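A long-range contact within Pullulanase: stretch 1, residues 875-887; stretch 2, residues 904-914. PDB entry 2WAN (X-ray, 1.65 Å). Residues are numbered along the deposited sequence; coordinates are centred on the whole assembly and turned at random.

Stretch 1 875-887: NKTSQTLNLPSGD
Stretch 2, residues 904-914: HVMGNVQVPAI

The contact is a two-stranded antiparallel β pairing, held mainly by backbone hydrogen bonds and extended past one end of the ladder by a leucine packing contact, a bridging water and an Asp–His pair. The N-to-C directions of strands 879-882 and 908-911 differ by 152°, their axes approach to 4.6 Å, and the two stretches together bury 963 Å².

Register follows from the alternating CA-CA spacing: Gln879 lies opposite Val911 and Leu881 opposite Val909, both at 5.3 Å in hydrogen-bonded pairs, whereas Thr880 opposite Gln910 (4.4 Å) and Asn882 opposite Asn908 (4.5 Å) are non-hydrogen-bonded pairs. Phi runs from -77° to -152° and psi from 117° to 152° in these eight residues, as extended strands require. In the first hydrogen-bonded pair, Gln879 N donates to Val911 O at 3.0 Å and Val911 N to Gln879 O at 2.7 Å; in the second, Leu881 N donates to Val909 O at 2.8 Å and Val909 N to Leu881 O at 3.0 Å. One step further, Leu883 N reaches Gly907 O at 2.8 Å with a nearly straight N-H...O angle of 173°. Beyond the other end, Ile914 N donates to Asn875 O at 3.0 Å. CA-H...O contacts fill in between, the shortest being Asn908 CA to Leu881 O at 3.2 Å.

Side chains alternate between faces. Gln879, Leu881, Val909 and Val911 share one face. There Leu881 (chi1 t, chi2 p) and Val909 (chi1 p), both buried, place Leu881 CB 4.1 Å from Val909 CG1, an apolar match suited to burial; Val911 is t. Gln879 (m, m) turns its end away from the other stretch, and its NE2 makes a weak 3.5 Å hydrogen bond to Thr877 O. Thr880 (p), Asn882 (m), Asn908 (t) and Gln910 (t, t) occupy the other face, where polar side chains suit its greater exposure.

Leu883 (m, t) points toward stretch 2 and has the largest covered area, 85 Å². Its CD1 lies 3.9 Å from Val905 CG2 and 4.2 Å from Val909 CG1, and its CD2 lies 4.0 Å from Val909 CG1, so the branched end packs against both valines. At the opposite end, Ala913 also points toward its partner stretch, and its small side chain fits closely, with CB 3.4 Å from Lys876 O.

Gly907 has phi/psi 86/-55, a positive phi that favours glycine. Its N donates to a water at 2.8 Å; that water donates to Pro884 O at 2.7 Å and Gly886 O at 2.8 Å, joining the stretches through the Gly907 NH, next to the direct Leu883 N to Gly907 O bond. Gly886, at 98/178, also suits glycine, since a CB would be jammed against the carbonyl O of Ser885. Last, Asp887 (chi1 t) brings its carboxylate to the edge of the His904 ring (chi1 m, chi2 -106°), near the ring plane, and His904 ND1 donates to Asp887 OD1 at 2.6 Å, a short bond between two exposed polar side chains.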

# COMPACT_ATOMS: atom_id res chain seq x y z
N ASN A 875 -21.39 -26.37 -10.87
CA ASN A 875 -21.63 -27.25 -12.01
C ASN A 875 -22.99 -27.03 -12.66
O ASN A 875 -23.92 -26.53 -12.03
CB ASN A 875 -21.45 -28.69 -11.58
CG ASN A 875 -20.10 -28.93 -10.98
OD1 ASN A 875 -19.09 -28.86 -11.67
ND2 ASN A 875 -20.07 -29.15 -9.66
N LYS A 876 -23.10 -27.43 -13.93
CA LYS A 876 -24.33 -27.22 -14.67
C LYS A 876 -25.43 -28.26 -14.40
O LYS A 876 -26.54 -28.14 -14.95
CB LYS A 876 -24.01 -27.11 -16.16
CG LYS A 876 -23.58 -25.69 -16.52
CD LYS A 876 -23.22 -25.57 -17.97
CE LYS A 876 -22.79 -24.15 -18.30
NZ LYS A 876 -22.28 -24.08 -19.70
N THR A 877 -25.15 -29.24 -13.55
CA THR A 877 -26.19 -30.16 -13.09
C THR A 877 -26.30 -30.09 -11.59
O THR A 877 -25.35 -29.68 -10.91
CB THR A 877 -25.92 -31.62 -13.53
OG1 THR A 877 -24.66 -32.05 -13.00
CG2 THR A 877 -25.86 -31.72 -15.05
N SER A 878 -27.46 -30.50 -11.07
CA SER A 878 -27.67 -30.57 -9.63
C SER A 878 -26.73 -31.61 -9.04
O SER A 878 -26.32 -32.56 -9.73
CB SER A 878 -29.12 -30.90 -9.29
OG SER A 878 -29.44 -32.22 -9.73
N GLN A 879 -26.38 -31.42 -7.77
CA GLN A 879 -25.45 -32.29 -7.08
C GLN A 879 -26.02 -32.61 -5.70
O GLN A 879 -26.73 -31.80 -5.12
CB GLN A 879 -24.10 -31.62 -6.94
CG GLN A 879 -23.45 -31.22 -8.26
CD GLN A 879 -22.97 -32.41 -9.06
OE1 GLN A 879 -22.36 -33.33 -8.51
NE2 GLN A 879 -23.20 -32.38 -10.36
N THR A 880 -25.70 -33.78 -5.18
CA THR A 880 -26.26 -34.19 -3.90
C THR A 880 -25.21 -34.17 -2.80
O THR A 880 -24.03 -34.40 -3.05
CB THR A 880 -26.91 -35.58 -3.98
OG1 THR A 880 -25.91 -36.55 -4.31
CG2 THR A 880 -27.99 -35.59 -5.05
N LEU A 881 -25.66 -33.87 -1.59
CA LEU A 881 -24.80 -33.83 -0.42
C LEU A 881 -25.32 -34.76 0.67
O LEU A 881 -26.48 -34.67 1.05
CB LEU A 881 -24.75 -32.39 0.13
CG LEU A 881 -23.94 -32.23 1.42
CD1 LEU A 881 -22.46 -32.43 1.14
CD2 LEU A 881 -24.17 -30.85 1.99
N ASN A 882 -24.45 -35.63 1.18
CA ASN A 882 -24.77 -36.46 2.33
C ASN A 882 -24.69 -35.63 3.58
O ASN A 882 -23.73 -34.89 3.77
CB ASN A 882 -23.81 -37.64 2.39
CG ASN A 882 -24.10 -38.65 1.29
OD1 ASN A 882 -25.25 -39.02 1.09
ND2 ASN A 882 -23.08 -39.04 0.54
N LEU A 883 -25.71 -35.74 4.44
CA LEU A 883 -25.78 -34.86 5.61
C LEU A 883 -25.39 -35.58 6.90
O LEU A 883 -25.59 -36.80 7.03
CB LEU A 883 -27.18 -34.25 5.74
CG LEU A 883 -27.67 -33.38 4.59
CD1 LEU A 883 -29.16 -33.09 4.76
CD2 LEU A 883 -26.86 -32.09 4.54
N PRO A 884 -24.81 -34.83 7.87
CA PRO A 884 -24.68 -35.38 9.22
C PRO A 884 -26.06 -35.69 9.82
O PRO A 884 -27.09 -35.23 9.29
CB PRO A 884 -24.01 -34.26 10.01
CG PRO A 884 -23.36 -33.37 8.95
CD PRO A 884 -24.32 -33.44 7.79
N SER A 885 -26.07 -36.41 10.93
CA SER A 885 -27.31 -36.85 11.57
C SER A 885 -28.26 -35.70 11.91
O SER A 885 -27.83 -34.55 12.07
CB SER A 885 -27.00 -37.65 12.85
OG SER A 885 -26.36 -36.82 13.80
N GLY A 886 -29.55 -36.03 12.01
CA GLY A 886 -30.54 -35.10 12.51
C GLY A 886 -31.33 -34.37 11.44
O GLY A 886 -31.11 -34.57 10.23
N ASP A 887 -32.26 -33.56 11.90
CA ASP A 887 -33.12 -32.75 11.03
C ASP A 887 -32.39 -31.48 10.60
O ASP A 887 -31.86 -30.74 11.44
CB ASP A 887 -34.41 -32.39 11.77
CG ASP A 887 -35.41 -31.69 10.85
OD1 ASP A 887 -35.69 -30.50 11.07
OD2 ASP A 887 -35.89 -32.32 9.89
N HIS A 904 -37.63 -28.94 5.39
CA HIS A 904 -36.75 -29.76 6.23
C HIS A 904 -36.33 -31.02 5.49
O HIS A 904 -37.13 -31.60 4.73
CB HIS A 904 -37.46 -30.16 7.52
CG HIS A 904 -37.72 -29.00 8.44
ND1 HIS A 904 -37.00 -28.79 9.59
CD2 HIS A 904 -38.60 -27.97 8.34
CE1 HIS A 904 -37.43 -27.69 10.18
NE2 HIS A 904 -38.39 -27.17 9.44
N VAL A 905 -35.09 -31.45 5.72
CA VAL A 905 -34.58 -32.70 5.12
C VAL A 905 -33.70 -33.44 6.12
O VAL A 905 -33.16 -32.83 7.06
CB VAL A 905 -33.76 -32.44 3.82
CG1 VAL A 905 -34.66 -31.96 2.67
CG2 VAL A 905 -32.61 -31.46 4.10
N MET A 906 -33.57 -34.76 5.92
CA MET A 906 -32.57 -35.57 6.60
C MET A 906 -31.81 -36.43 5.61
O MET A 906 -32.36 -36.82 4.58
CB MET A 906 -33.23 -36.50 7.64
CG MET A 906 -34.06 -35.77 8.65
SD MET A 906 -34.93 -36.93 9.72
CE MET A 906 -33.57 -37.77 10.48
N GLY A 907 -30.56 -36.73 5.94
CA GLY A 907 -29.76 -37.73 5.22
C GLY A 907 -29.02 -37.26 3.99
O GLY A 907 -27.81 -37.45 3.89
N ASN A 908 -29.75 -36.66 3.06
CA ASN A 908 -29.20 -36.26 1.78
C ASN A 908 -30.01 -35.06 1.29
O ASN A 908 -31.19 -34.92 1.64
CB ASN A 908 -29.29 -37.44 0.79
CG ASN A 908 -28.45 -37.25 -0.45
OD1 ASN A 908 -27.23 -37.48 -0.45
ND2 ASN A 908 -29.10 -36.89 -1.55
N VAL A 909 -29.38 -34.20 0.50
CA VAL A 909 -30.07 -33.04 -0.06
C VAL A 909 -29.51 -32.70 -1.44
O VAL A 909 -28.31 -32.87 -1.70
CB VAL A 909 -30.00 -31.80 0.90
CG1 VAL A 909 -28.58 -31.28 1.03
CG2 VAL A 909 -30.98 -30.69 0.46
N GLN A 910 -30.39 -32.23 -2.33
CA GLN A 910 -29.99 -31.86 -3.68
C GLN A 910 -29.73 -30.36 -3.78
O GLN A 910 -30.51 -29.55 -3.27
CB GLN A 910 -31.08 -32.31 -4.66
CG GLN A 910 -30.69 -32.19 -6.13
CD GLN A 910 -31.74 -32.78 -7.04
OE1 GLN A 910 -32.16 -33.92 -6.88
NE2 GLN A 910 -32.19 -31.99 -8.01
N VAL A 911 -28.61 -29.99 -4.39
CA VAL A 911 -28.24 -28.61 -4.57
C VAL A 911 -28.39 -28.25 -6.04
O VAL A 911 -27.66 -28.83 -6.87
CB VAL A 911 -26.76 -28.35 -4.17
CG1 VAL A 911 -26.42 -26.88 -4.35
CG2 VAL A 911 -26.49 -28.82 -2.71
N PRO A 912 -29.29 -27.30 -6.37
CA PRO A 912 -29.45 -26.96 -7.80
C PRO A 912 -28.17 -26.50 -8.50
O PRO A 912 -27.21 -26.04 -7.86
CB PRO A 912 -30.47 -25.81 -7.79
CG PRO A 912 -31.19 -25.92 -6.51
CD PRO A 912 -30.24 -26.57 -5.52
N ALA A 913 -28.16 -26.64 -9.83
CA ALA A 913 -27.06 -26.20 -10.68
C ALA A 913 -26.70 -24.73 -10.41
O ALA A 913 -27.58 -23.91 -10.15
CB ALA A 913 -27.45 -26.37 -12.14
N ILE A 914 -25.40 -24.44 -10.48
CA ILE A 914 -24.82 -23.09 -10.30
C ILE A 914 -25.50 -22.32 -9.15
O ILE A 914 -26.16 -21.30 -9.35
CB ILE A 914 -24.86 -22.22 -11.59
CG1 ILE A 914 -24.65 -23.11 -12.83
CG2 ILE A 914 -23.80 -21.11 -11.54
CD1 ILE A 914 -24.56 -22.31 -14.13
O HOH W 1 -29.51 -36.03 8.44